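Local coordinates for protein DNA polymerase (Bacillus phage phi29, PDB 2PY5) that replicates the viral genome by protein-primed DNA synthesis with strand displacement and high processivity, and proofreads its product through a 3'-5' exonuclease, at residues F[210-216]-F[423-429]; F[285-289]-F[344-348]; F[487-491]-F[502-506]; F[525-529]-F[540-544]. The protein carries 2 engineered substitutions. All coordinates share one frame. Residues are numbered along the deposited sequence.

Contact 1: F[210-216]-F[423-429]; sequences VFPTLSL and DPVYTPM. With EDO (1,2-ethanediol), chain M.
Water-bridged loop packing joins segment 210-216, the linker between helices 204-210 and 216-223, to segment 423-429, which leads into helix 427-447. Phe211 is the first residue to leave helix 204-210, and residues 212-215 are extended (Pro212 -68/155°, Leu214 -84/152°). The segments run in opposite senses, CA atoms 5.8 Å apart for Phe211 and Tyr426 and 6.1 Å for Thr213 and Pro424, yet the backbones are not directly hydrogen-bonded; two waters link them. One donates to Phe211 O (2.7 Å) and Val425 O (2.6 Å); the other donates to Pro212 O and Val425 O (both 2.8 Å) and accepts from Leu214 N (3.0 Å). Phe211 (chi1 m) and Tyr426 (chi1 t) meet obliquely, centroids 5.2 Å apart and planes at 46°, while Met429 CE lies 3.7 Å from Phe211 CE2. Pro424 CG sits 3.4 Å from Leu214 O. Ser215 OG N-caps helix 216-223, bonding Leu218 N. The contact thus joins residues 192-229, the region for DNA binding and synthesis-degradation coordination, to the polymerization region of this B-family enzyme.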
loop_
_atom_site.group_PDB
_atom_site.type_symbol
_atom_site.label_atom_id
_atom_site.label_comp_id
_atom_site.label_asym_id
_atom_site.label_seq_id
_atom_site.Cartn_x
_atom_site.Cartn_y
_atom_site.Cartn_z
ATOM N N VAL F 210 19.203 10.697 16.827
ATOM C CA VAL F 210 17.826 10.678 17.331
ATOM C C VAL F 210 17.080 9.371 17.061
ATOM O O VAL F 210 16.110 9.067 17.761
ATOM C CB VAL F 210 16.984 11.889 16.859
ATOM C CG1 VAL F 210 17.736 13.207 17.156
ATOM C CG2 VAL F 210 16.593 11.782 15.427
ATOM N N PHE F 211 17.514 8.600 16.057
ATOM C CA PHE F 211 16.887 7.293 15.770
ATOM C C PHE F 211 17.935 6.182 15.870
ATOM O O PHE F 211 18.346 5.605 14.847
ATOM C CB PHE F 211 16.218 7.305 14.400
ATOM C CG PHE F 211 15.207 8.393 14.231
ATOM C CD1 PHE F 211 15.312 9.312 13.195
ATOM C CD2 PHE F 211 14.144 8.522 15.131
ATOM C CE1 PHE F 211 14.367 10.317 13.045
ATOM C CE2 PHE F 211 13.194 9.511 14.986
ATOM C CZ PHE F 211 13.290 10.412 13.944
ATOM N N PRO F 212 18.366 5.877 17.101
ATOM C CA PRO F 212 19.368 4.864 17.326
ATOM C C PRO F 212 18.822 3.483 16.985
ATOM O O PRO F 212 17.592 3.254 17.010
ATOM C CB PRO F 212 19.654 4.983 18.819
ATOM C CG PRO F 212 18.403 5.488 19.392
ATOM C CD PRO F 212 17.893 6.446 18.373
ATOM N N THR F 213 19.728 2.579 16.654
ATOM C CA THR F 213 19.351 1.224 16.285
ATOM C C THR F 213 18.998 0.462 17.535
ATOM O O THR F 213 19.824 0.342 18.448
ATOM C CB THR F 213 20.512 0.510 15.592
ATOM O OG1 THR F 213 20.963 1.300 14.494
ATOM C CG2 THR F 213 20.068 -0.862 15.091
ATOM N N LEU F 214 17.761 -0.031 17.610
ATOM C CA LEU F 214 17.345 -0.835 18.737
ATOM C C LEU F 214 17.759 -2.290 18.532
ATOM O O LEU F 214 17.884 -2.783 17.400
ATOM C CB LEU F 214 15.832 -0.755 18.951
ATOM C CG LEU F 214 15.214 0.634 19.250
ATOM C CD1 LEU F 214 13.840 0.380 19.891
ATOM C CD2 LEU F 214 16.079 1.527 20.106
ATOM N N SER F 215 17.978 -2.980 19.642
ATOM C CA SER F 215 18.242 -4.396 19.576
ATOM C C SER F 215 17.040 -5.107 18.951
ATOM O O SER F 215 15.906 -4.604 18.962
ATOM C CB SER F 215 18.500 -4.957 20.963
ATOM O OG SER F 215 17.299 -5.004 21.706
ATOM N N LEU F 216 17.277 -6.288 18.410
ATOM C CA LEU F 216 16.196 -7.053 17.834
ATOM C C LEU F 216 15.113 -7.386 18.876
ATOM O O LEU F 216 13.927 -7.365 18.553
ATOM C CB LEU F 216 16.725 -8.325 17.176
ATOM C CG LEU F 216 17.616 -8.056 15.951
ATOM C CD1 LEU F 216 18.261 -9.362 15.447
ATOM C CD2 LEU F 216 16.849 -7.367 14.829
ATOM N N ASP F 423 19.427 -4.173 10.424
ATOM C CA ASP F 423 19.086 -3.195 11.450
ATOM C C ASP F 423 17.640 -2.695 11.286
ATOM O O ASP F 423 17.191 -2.404 10.162
ATOM C CB ASP F 423 19.992 -1.967 11.375
ATOM C CG ASP F 423 21.419 -2.230 11.844
ATOM O OD1 ASP F 423 21.693 -3.274 12.465
ATOM O OD2 ASP F 423 22.278 -1.348 11.601
ATOM N N PRO F 424 16.929 -2.556 12.404
ATOM C CA PRO F 424 15.694 -1.784 12.387
ATOM C C PRO F 424 15.972 -0.336 11.978
ATOM O O PRO F 424 17.120 0.111 11.987
ATOM C CB PRO F 424 15.224 -1.804 13.852
ATOM C CG PRO F 424 16.062 -2.701 14.564
ATOM C CD PRO F 424 17.243 -3.078 13.745
ATOM N N VAL F 425 14.911 0.364 11.610
ATOM C CA VAL F 425 14.964 1.775 11.297
ATOM C C VAL F 425 14.631 2.465 12.627
ATOM O O VAL F 425 15.547 2.727 13.413
ATOM C CB VAL F 425 14.034 2.158 10.114
ATOM C CG1 VAL F 425 14.117 3.640 9.852
ATOM C CG2 VAL F 425 14.383 1.343 8.828
ATOM N N TYR F 426 13.361 2.729 12.909
ATOM C CA TYR F 426 12.971 3.243 14.252
ATOM C C TYR F 426 11.495 3.002 14.465
ATOM O O TYR F 426 10.637 3.855 14.270
ATOM C CB TYR F 426 13.376 4.720 14.453
ATOM C CG TYR F 426 13.278 5.123 15.908
ATOM C CD1 TYR F 426 14.248 4.717 16.832
ATOM C CD2 TYR F 426 12.216 5.873 16.381
ATOM C CE1 TYR F 426 14.138 5.066 18.185
ATOM C CE2 TYR F 426 12.112 6.201 17.732
ATOM C CZ TYR F 426 13.076 5.778 18.616
ATOM O OH TYR F 426 12.961 6.110 19.963
ATOM N N THR F 427 11.202 1.766 14.834
ATOM C CA THR F 427 9.825 1.284 14.909
ATOM C C THR F 427 8.924 2.099 15.862
ATOM O O THR F 427 7.741 2.266 15.559
ATOM C CB THR F 427 9.807 -0.222 15.225
ATOM O OG1 THR F 427 10.649 -0.903 14.272
ATOM C CG2 THR F 427 8.380 -0.802 15.155
ATOM N N PRO F 428 9.462 2.645 16.984
ATOM C CA PRO F 428 8.555 3.441 17.827
ATOM C C PRO F 428 7.867 4.586 17.052
ATOM O O PRO F 428 6.752 4.950 17.348
ATOM C CB PRO F 428 9.494 4.009 18.893
ATOM C CG PRO F 428 10.574 2.997 18.980
ATOM C CD PRO F 428 10.804 2.545 17.593
ATOM N N MET F 429 8.579 5.180 16.083
ATOM C CA MET F 429 8.001 6.275 15.328
ATOM C C MET F 429 6.787 5.814 14.540
ATOM O O MET F 429 5.763 6.504 14.490
ATOM C CB MET F 429 9.063 6.902 14.409
ATOM C CG MET F 429 8.660 8.108 13.635
ATOM S SD MET F 429 8.121 9.468 14.673
ATOM C CE MET F 429 9.576 10.387 15.126
HETATM C C1 EDO M . 22.743 4.814 14.331
HETATM O O1 EDO M . 22.655 5.600 15.528
HETATM C C2 EDO M . 21.363 4.315 13.904
HETATM O O2 EDO M . 20.569 5.325 13.276
HETATM O O HOH W 1 17.847 3.846 12.853
HETATM O O HOH W 2 15.882 1.387 15.795
#

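Contact 2: F[285-289]-F[344-348]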
loop_
_atom_site.group_PDB
_atom_site.type_symbol
_atom_site.label_atom_id
_atom_site.label_comp_id
_atom_site.label_asym_id
_atom_site.label_seq_id
_atom_site.Cartn_x
_atom_site.Cartn_y
_atom_site.Cartn_z
ATOM N N ILE F 285 5.079 2.614 25.761
ATOM C CA ILE F 285 4.352 1.412 25.312
ATOM C C ILE F 285 4.236 0.551 26.557
ATOM O O ILE F 285 5.228 0.293 27.225
ATOM C CB ILE F 285 5.092 0.696 24.162
ATOM C CG1 ILE F 285 5.025 1.534 22.881
ATOM C CG2 ILE F 285 4.465 -0.713 23.895
ATOM C CD1 ILE F 285 5.950 1.059 21.752
ATOM N N GLN F 286 3.006 0.133 26.857
ATOM C CA GLN F 286 2.689 -0.650 28.068
ATOM C C GLN F 286 2.245 -2.041 27.632
ATOM O O GLN F 286 1.333 -2.160 26.820
ATOM C CB GLN F 286 1.573 0.033 28.851
ATOM C CG GLN F 286 1.127 -0.677 30.130
ATOM C CD GLN F 286 2.166 -0.595 31.244
ATOM O OE1 GLN F 286 2.462 0.503 31.765
ATOM N NE2 GLN F 286 2.701 -1.750 31.642
ATOM N N HIS F 287 2.893 -3.069 28.168
ATOM C CA HIS F 287 2.406 -4.446 28.077
ATOM C C HIS F 287 1.414 -4.635 29.215
ATOM O O HIS F 287 1.771 -4.479 30.397
ATOM C CB HIS F 287 3.562 -5.440 28.191
ATOM C CG HIS F 287 3.170 -6.885 27.997
ATOM N ND1 HIS F 287 4.017 -7.924 28.318
ATOM C CD2 HIS F 287 2.034 -7.460 27.524
ATOM C CE1 HIS F 287 3.423 -9.077 28.049
ATOM N NE2 HIS F 287 2.226 -8.823 27.557
ATOM N N ILE F 288 0.181 -4.995 28.858
ATOM C CA ILE F 288 -0.932 -5.116 29.803
ATOM C C ILE F 288 -1.683 -6.390 29.459
ATOM O O ILE F 288 -1.836 -6.703 28.284
ATOM C CB ILE F 288 -1.882 -3.869 29.730
ATOM C CG1 ILE F 288 -3.091 -4.010 30.658
ATOM C CG2 ILE F 288 -2.332 -3.581 28.286
ATOM C CD1 ILE F 288 -3.858 -2.705 30.850
ATOM N N ARG F 289 -2.142 -7.109 30.487
ATOM C CA ARG F 289 -3.066 -8.216 30.314
ATOM C C ARG F 289 -4.339 -7.802 31.012
ATOM O O ARG F 289 -4.287 -7.252 32.105
ATOM C CB ARG F 289 -2.519 -9.497 30.927
ATOM C CG ARG F 289 -1.401 -10.140 30.114
ATOM C CD ARG F 289 -0.764 -11.297 30.824
ATOM N NE ARG F 289 -1.662 -12.453 30.896
ATOM C CZ ARG F 289 -1.837 -13.342 29.916
ATOM N NH1 ARG F 289 -1.183 -13.242 28.767
ATOM N NH2 ARG F 289 -2.659 -14.350 30.095
ATOM N N ASN F 344 -9.433 -7.354 35.902
ATOM C CA ASN F 344 -8.285 -8.225 36.099
ATOM C C ASN F 344 -7.039 -7.704 35.388
ATOM O O ASN F 344 -6.340 -8.453 34.703
ATOM C CB ASN F 344 -8.635 -9.654 35.652
ATOM C CG ASN F 344 -9.807 -10.217 36.409
ATOM O OD1 ASN F 344 -9.887 -10.055 37.619
ATOM N ND2 ASN F 344 -10.744 -10.858 35.700
ATOM N N VAL F 345 -6.763 -6.419 35.581
ATOM C CA VAL F 345 -5.670 -5.746 34.873
ATOM C C VAL F 345 -4.340 -6.082 35.520
ATOM O O VAL F 345 -4.181 -5.987 36.740
ATOM C CB VAL F 345 -5.866 -4.226 34.852
ATOM C CG1 VAL F 345 -4.727 -3.533 34.134
ATOM C CG2 VAL F 345 -7.198 -3.872 34.185
ATOM N N GLU F 346 -3.391 -6.513 34.691
ATOM C CA GLU F 346 -2.040 -6.769 35.129
ATOM C C GLU F 346 -1.129 -5.931 34.252
ATOM O O GLU F 346 -1.114 -6.101 33.045
ATOM C CB GLU F 346 -1.716 -8.268 35.035
ATOM C CG GLU F 346 -2.641 -9.130 35.896
ATOM C CD GLU F 346 -2.227 -10.584 35.998
ATOM O OE1 GLU F 346 -1.785 -11.158 34.987
ATOM O OE2 GLU F 346 -2.377 -11.161 37.098
ATOM N N TYR F 347 -0.430 -4.971 34.860
ATOM C CA TYR F 347 0.579 -4.186 34.150
ATOM C C TYR F 347 1.895 -4.935 34.218
ATOM O O TYR F 347 2.466 -5.120 35.291
ATOM C CB TYR F 347 0.713 -2.798 34.782
ATOM C CG TYR F 347 -0.490 -1.925 34.570
ATOM C CD1 TYR F 347 -1.481 -1.812 35.539
ATOM C CD2 TYR F 347 -0.630 -1.203 33.401
ATOM C CE1 TYR F 347 -2.595 -0.995 35.330
ATOM C CE2 TYR F 347 -1.723 -0.389 33.182
ATOM C CZ TYR F 347 -2.705 -0.285 34.144
ATOM O OH TYR F 347 -3.786 0.547 33.880
ATOM N N ILE F 348 2.385 -5.383 33.063
ATOM C CA ILE F 348 3.488 -6.343 33.035
ATOM C C ILE F 348 4.842 -5.639 32.992
ATOM O O ILE F 348 5.695 -5.820 33.861
ATOM C CB ILE F 348 3.350 -7.327 31.840
ATOM C CG1 ILE F 348 1.952 -8.006 31.820
ATOM C CG2 ILE F 348 4.448 -8.389 31.908
ATOM C CD1 ILE F 348 1.613 -8.835 33.044
HETATM O O HOH W 3 -3.450 -12.199 33.243
#
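Asn344 is where segment 344-348 turns a corner, with phi/psi of 53/48°, and its ND2 hydrogen-bonds Glu291 OE1. At Val345, CA makes a CA-H...O contact with Arg289 O at 3.4 Å, and CG1 packs against Ile288 CD1 at 3.5 Å. Glu346 forms the hydrogen-bonded antiparallel pair with Arg289, closed by Glu346 N to Arg289 O (2.8 Å) and Arg289 N to Glu346 O (2.9 Å). Their charged ends, 4.3 Å apart at Arg289 NE and Glu346 OE1, are too distant for a salt bridge; a water spans them, accepting from Arg289 NE at 3.0 Å and donating to Glu346 OE1 at 2.6 Å. Tyr347 is the non-hydrogen-bonded partner of Ile288, CA to CA 4.7 Å, and Ile288 CD1 approaches Tyr347 CE2 to 3.9 Å, while Gln286 CD meets the ring edge at Tyr347 CD2, 3.6 Å away; the Gln286 amide hydrogen-bonds Gly273 O through NE2 and Tyr275 N through OE1. Ile348 N bonds to His287 O (2.9 Å), and Ile348 CB makes an off-centre CH-pi contact 4.0 Å from the His287 ring centroid. The N-to-C axes of the short strands 285-289 and 345-348 run at 143°, a markedly twisted antiparallel pairing. Strand 283-294 lies between strand 340-356 and strand 324-329, whose Asp325 binds both His287 and Arg289 and whose Trp327 stacks on His287; Lys337 of helix 330-339 bonds Tyr347 OH.

Contact 3: F[487-491]-F[502-506]; sequences STFKR and QDIYM. With EDO (1,2-ethanediol), chain L.
Tyr505, Asp503 and Phe489 bury the most surface where strand 487-489 and the corner after it cross strand 502-506. The short axes approach to 4.7 Å at 121°, a strongly splayed antiparallel pairing. Tyr505 N donates to Thr488 O (3.0 Å). Its side chain, chi1 m, lies beside Thr488, with Thr488 CG2 3.9 Å from Tyr505 CD1, and receives an off-centre CH-pi contact from Lys490 CB, 4.2 Å from the ring centroid; Tyr505 OH bonds Glu244. Asp503 works at both ends: Asp503 O accepts from Lys490 N (2.8 Å), Asp503 N donates to Arg491 O (3.0 Å), and the carboxylate forms a salt bridge, Arg491 NE to Asp503 OD2, at 2.8 Å. Arg491 (chi1 p, then extended) brings its guanidinium edge-on to that oxygen. Phe489 pairs with Ile504 in non-hydrogen-bonded fashion, CA to CA 4.1 Å; with chi1 p, its CE2 lies 3.5 Å from Gln502 NE2, an amide that hydrogen-bonds Tyr494 OH. Lys490, phi/psi -84/-36°, turns the corner between strands 483-489 and 491-496. The former pairs with strand 241-250, and strand 499-509 has strand 523-530 as a further neighbour, all within the same antiparallel sheet.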
loop_
_atom_site.group_PDB
_atom_site.type_symbol
_atom_site.label_atom_id
_atom_site.label_comp_id
_atom_site.label_asym_id
_atom_site.label_seq_id
_atom_site.Cartn_x
_atom_site.Cartn_y
_atom_site.Cartn_z
ATOM N N SER F 487 -18.126 14.984 0.922
ATOM C CA SER F 487 -19.298 14.695 0.116
ATOM C C SER F 487 -20.531 14.582 0.972
ATOM O O SER F 487 -20.457 14.496 2.211
ATOM C CB SER F 487 -19.117 13.392 -0.654
ATOM O OG SER F 487 -18.959 12.323 0.238
ATOM N N THR F 488 -21.669 14.617 0.290
ATOM C CA THR F 488 -22.974 14.370 0.899
ATOM C C THR F 488 -23.723 13.412 0.000
ATOM O O THR F 488 -23.665 13.549 -1.218
ATOM C CB THR F 488 -23.770 15.674 1.060
ATOM O OG1 THR F 488 -22.972 16.628 1.778
ATOM C CG2 THR F 488 -25.106 15.443 1.781
ATOM N N PHE F 489 -24.389 12.420 0.605
ATOM C CA PHE F 489 -25.141 11.432 -0.169
ATOM C C PHE F 489 -26.640 11.462 0.117
ATOM O O PHE F 489 -27.083 11.903 1.180
ATOM C CB PHE F 489 -24.547 10.011 -0.006
ATOM C CG PHE F 489 -24.456 9.507 1.433
ATOM C CD1 PHE F 489 -25.560 8.937 2.070
ATOM C CD2 PHE F 489 -23.240 9.517 2.102
ATOM C CE1 PHE F 489 -25.457 8.428 3.359
ATOM C CE2 PHE F 489 -23.130 9.009 3.375
ATOM C CZ PHE F 489 -24.268 8.463 4.003
ATOM N N LYS F 490 -27.412 11.007 -0.868
ATOM C CA LYS F 490 -28.874 10.909 -0.775
ATOM C C LYS F 490 -29.299 9.619 -0.089
ATOM O O LYS F 490 -30.295 9.575 0.635
ATOM C CB LYS F 490 -29.497 11.001 -2.175
ATOM C CG LYS F 490 -30.987 10.738 -2.256
ATOM C CD LYS F 490 -31.850 11.624 -1.320
ATOM C CE LYS F 490 -33.365 11.408 -1.509
ATOM N NZ LYS F 490 -33.825 10.010 -1.288
ATOM N N ARG F 491 -28.546 8.552 -0.346
ATOM C CA ARG F 491 -28.799 7.285 0.289
ATOM C C ARG F 491 -27.538 6.446 0.203
ATOM O O ARG F 491 -26.623 6.764 -0.554
ATOM C CB ARG F 491 -29.975 6.561 -0.365
ATOM C CG ARG F 491 -29.783 6.249 -1.814
ATOM C CD ARG F 491 -30.837 5.270 -2.354
ATOM N NE ARG F 491 -30.583 4.948 -3.758
ATOM C CZ ARG F 491 -31.228 4.011 -4.455
ATOM N NH1 ARG F 491 -32.159 3.256 -3.892
ATOM N NH2 ARG F 491 -30.911 3.796 -5.719
ATOM N N GLN F 502 -22.868 4.346 -2.177
ATOM C CA GLN F 502 -23.537 5.630 -1.948
ATOM C C GLN F 502 -24.032 6.223 -3.245
ATOM O O GLN F 502 -23.400 6.058 -4.290
ATOM C CB GLN F 502 -22.566 6.636 -1.327
ATOM C CG GLN F 502 -21.984 6.213 0.021
ATOM C CD GLN F 502 -20.863 7.107 0.478
ATOM O OE1 GLN F 502 -20.175 7.728 -0.335
ATOM N NE2 GLN F 502 -20.639 7.144 1.793
ATOM N N ASP F 503 -25.177 6.914 -3.170
ATOM C CA ASP F 503 -25.686 7.791 -4.242
ATOM C C ASP F 503 -25.300 9.210 -3.807
ATOM O O ASP F 503 -25.926 9.791 -2.915
ATOM C CB ASP F 503 -27.208 7.714 -4.374
ATOM C CG ASP F 503 -27.691 6.625 -5.338
ATOM O OD1 ASP F 503 -26.875 6.005 -6.039
ATOM O OD2 ASP F 503 -28.923 6.440 -5.412
ATOM N N ILE F 504 -24.243 9.743 -4.404
ATOM C CA ILE F 504 -23.633 11.004 -3.941
ATOM C C ILE F 504 -24.163 12.194 -4.745
ATOM O O ILE F 504 -24.208 12.155 -5.962
ATOM C CB ILE F 504 -22.092 10.934 -4.051
ATOM C CG1 ILE F 504 -21.547 9.832 -3.134
ATOM C CG2 ILE F 504 -21.460 12.287 -3.734
ATOM C CD1 ILE F 504 -20.023 9.590 -3.266
ATOM N N TYR F 505 -24.547 13.265 -4.043
ATOM C CA TYR F 505 -24.969 14.505 -4.662
ATOM C C TYR F 505 -23.822 15.159 -5.427
ATOM O O TYR F 505 -22.744 15.350 -4.872
ATOM C CB TYR F 505 -25.459 15.473 -3.594
ATOM C CG TYR F 505 -26.810 15.166 -2.982
ATOM C CD1 TYR F 505 -26.926 14.892 -1.624
ATOM C CD2 TYR F 505 -27.973 15.227 -3.741
ATOM C CE1 TYR F 505 -28.163 14.646 -1.042
ATOM C CE2 TYR F 505 -29.214 14.985 -3.176
ATOM C CZ TYR F 505 -29.302 14.695 -1.825
ATOM O OH TYR F 505 -30.541 14.468 -1.262
ATOM N N MET F 506 -24.067 15.452 -6.703
ATOM C CA MET F 506 -23.088 16.086 -7.577
ATOM C C MET F 506 -23.723 17.282 -8.271
ATOM O O MET F 506 -24.937 17.342 -8.451
ATOM C CB MET F 506 -22.593 15.114 -8.647
ATOM C CG MET F 506 -22.011 13.827 -8.120
ATOM S SD MET F 506 -20.468 14.006 -7.212
ATOM C CE MET F 506 -19.279 14.254 -8.541
HETATM C C1 EDO L . -33.690 7.263 -3.636
HETATM O O1 EDO L . -32.924 8.136 -2.825
HETATM C C2 EDO L . -34.852 6.721 -2.811
HETATM O O2 EDO L . -36.079 7.309 -3.264
HETATM O O HOH W 4 -20.875 10.754 0.089
HETATM O O HOH W 5 -21.418 15.579 -2.321
HETATM O O HOH W 6 -28.320 4.336 -7.812
#

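Contact 4: F[525-529]-F[540-544]. With EDO (1,2-ethanediol), chain Y.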
loop_
_atom_site.group_PDB
_atom_site.type_symbol
_atom_site.label_atom_id
_atom_site.label_comp_id
_atom_site.label_asym_id
_atom_site.label_seq_id
_atom_site.Cartn_x
_atom_site.Cartn_y
_atom_site.Cartn_z
ATOM N N LYS F 525 -23.911 10.676 -8.389
ATOM C CA LYS F 525 -22.799 9.771 -8.686
ATOM C C LYS F 525 -23.014 8.509 -7.874
ATOM O O LYS F 525 -23.042 8.561 -6.644
ATOM C CB LYS F 525 -21.451 10.378 -8.299
ATOM C CG LYS F 525 -20.269 9.414 -8.468
ATOM C CD LYS F 525 -18.929 10.107 -8.278
ATOM C CE LYS F 525 -18.646 10.427 -6.837
ATOM N NZ LYS F 525 -17.164 10.526 -6.597
ATOM N N PHE F 526 -23.174 7.379 -8.564
ATOM C CA PHE F 526 -23.290 6.089 -7.883
ATOM C C PHE F 526 -21.900 5.539 -7.623
ATOM O O PHE F 526 -21.175 5.224 -8.570
ATOM C CB PHE F 526 -24.124 5.109 -8.721
ATOM C CG PHE F 526 -24.197 3.730 -8.134
ATOM C CD1 PHE F 526 -24.784 3.523 -6.898
ATOM C CD2 PHE F 526 -23.686 2.634 -8.818
ATOM C CE1 PHE F 526 -24.858 2.245 -6.347
ATOM C CE2 PHE F 526 -23.757 1.364 -8.269
ATOM C CZ PHE F 526 -24.340 1.176 -7.036
ATOM N N SER F 527 -21.542 5.421 -6.344
ATOM C CA SER F 527 -20.206 5.030 -5.911
ATOM C C SER F 527 -20.213 3.675 -5.201
ATOM O O SER F 527 -20.989 3.449 -4.280
ATOM C CB SER F 527 -19.626 6.102 -4.979
ATOM O OG SER F 527 -18.340 5.751 -4.496
ATOM N N VAL F 528 -19.301 2.796 -5.615
ATOM C CA VAL F 528 -19.185 1.458 -5.055
ATOM C C VAL F 528 -17.796 1.236 -4.431
ATOM O O VAL F 528 -16.776 1.453 -5.102
ATOM C CB VAL F 528 -19.393 0.409 -6.152
ATOM C CG1 VAL F 528 -19.419 -1.004 -5.538
ATOM C CG2 VAL F 528 -20.679 0.679 -6.939
ATOM N N LYS F 529 -17.774 0.802 -3.169
ATOM C CA LYS F 529 -16.539 0.449 -2.443
ATOM C C LYS F 529 -16.694 -0.941 -1.846
ATOM O O LYS F 529 -17.634 -1.217 -1.089
ATOM C CB LYS F 529 -16.264 1.455 -1.328
ATOM C CG LYS F 529 -16.069 2.853 -1.819
ATOM C CD LYS F 529 -14.772 3.003 -2.599
ATOM C CE LYS F 529 -14.711 4.350 -3.261
ATOM N NZ LYS F 529 -14.731 5.438 -2.256
ATOM N N GLU F 540 -21.204 -4.422 -12.189
ATOM C CA GLU F 540 -22.394 -5.268 -12.027
ATOM C C GLU F 540 -23.289 -4.808 -10.880
ATOM O O GLU F 540 -24.464 -5.185 -10.804
ATOM C CB GLU F 540 -21.978 -6.723 -11.757
ATOM C CG GLU F 540 -20.926 -7.308 -12.713
ATOM C CD GLU F 540 -21.527 -7.979 -13.933
ATOM O OE1 GLU F 540 -22.662 -8.482 -13.852
ATOM O OE2 GLU F 540 -20.847 -8.019 -14.977
ATOM N N VAL F 541 -22.735 -3.991 -9.978
ATOM C CA VAL F 541 -23.412 -3.629 -8.743
ATOM C C VAL F 541 -24.486 -2.542 -8.953
ATOM O O VAL F 541 -24.285 -1.579 -9.703
ATOM C CB VAL F 541 -22.393 -3.147 -7.675
ATOM C CG1 VAL F 541 -23.098 -2.643 -6.435
ATOM C CG2 VAL F 541 -21.389 -4.268 -7.328
ATOM N N THR F 542 -25.622 -2.716 -8.283
ATOM C CA THR F 542 -26.680 -1.713 -8.206
ATOM C C THR F 542 -27.192 -1.668 -6.775
ATOM O O THR F 542 -26.933 -2.574 -5.989
ATOM C CB THR F 542 -27.873 -2.086 -9.119
ATOM O OG1 THR F 542 -28.509 -3.269 -8.611
ATOM C CG2 THR F 542 -27.414 -2.339 -10.523
ATOM N N PHE F 543 -27.940 -0.632 -6.422
ATOM C CA PHE F 543 -28.563 -0.586 -5.099
ATOM C C PHE F 543 -29.462 -1.794 -4.865
ATOM O O PHE F 543 -29.558 -2.285 -3.743
ATOM C CB PHE F 543 -29.344 0.714 -4.874
ATOM C CG PHE F 543 -28.579 1.746 -4.100
ATOM C CD1 PHE F 543 -27.702 2.600 -4.741
ATOM C CD2 PHE F 543 -28.722 1.848 -2.720
ATOM C CE1 PHE F 543 -26.978 3.552 -4.021
ATOM C CE2 PHE F 543 -28.012 2.802 -1.995
ATOM C CZ PHE F 543 -27.140 3.655 -2.647
ATOM N N GLU F 544 -30.098 -2.275 -5.924
ATOM C CA GLU F 544 -31.006 -3.420 -5.812
ATOM C C GLU F 544 -30.281 -4.733 -5.490
ATOM O O GLU F 544 -30.765 -5.512 -4.659
ATOM C CB GLU F 544 -31.837 -3.577 -7.092
HETATM C C1 EDO Y . -16.436 11.871 -3.299
HETATM O O1 EDO Y . -17.452 11.983 -4.303
HETATM C C2 EDO Y . -16.240 10.410 -2.905
HETATM O O2 EDO Y . -15.976 9.583 -4.051
#
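Extended backbone runs through all of segment 525-529, part of strand 523-530, whereas segment 540-544 is irregular: Val541 and Thr542 are extended, but Phe543 and Glu544 have helical phi/psi of -58/-34° and -69/-42°. The two backbones stand well apart, with nearest CA pairs of 7.6 Å for Val528 and Val541 and 8.5 Å for Phe526 and Thr542. That separation is too wide for sheet pairing, so side chains fill the gap. Strand alternation selects them: Phe526 and Val528 direct CA-to-CB toward the loop, while that of Ser527 between them points away. Phe526, chi1 t, does most of the bridging. Its CE2 reaches Val541 O at 3.3 Å, and its CZ lies 4.1 Å from Val541 CG1 and 3.9 Å from Thr542 CA. Phe543 is modelled in two conformers; in the one given, Phe526 CE1 is 3.3 Å from Phe543 CD1, and the two phenyl rings meet rim to rim, centroids 5.5 Å apart and planes at 52°. Val528 CG1 adds a methyl contact with Val541 CG1 at 4.1 Å. Phe543 also offers its ring to Arg491 in a cation-pi interaction. The contact packs the loop after helix 535-538 against strand 523-530, thumb against palm in the subdomain layout of this polymerase, on the strand that carries Lys529, a residue that stabilizes the primer terminus at the polymerization active site.

Contacts 3 and 4 adjoin, with centres 12 Å apart: strands 499-509 and 523-530 are sheet neighbours, probably hydrogen-bonded through Ile504 N to Lys525 O and Gln502 O to Ser527 N, both 2.8 Å. Asp503 also packs on Phe526 and Phe543, carrying one contact into the other. The centre of contact 1 is about 45 Å from those of contacts 3 and 4. Contacts 1 and 2 are 23 Å apart between centres, their nearest atoms about 5 Å, without touching; in sequence, both segments of contact 2 fall between those of contact 1. Contacts 3 and 4 follow in series. Contact 2 lies within one sheet of the polymerization region, and contacts 3 and 4 both reach another, separate one; contact 1 joins that region to residues 192-229.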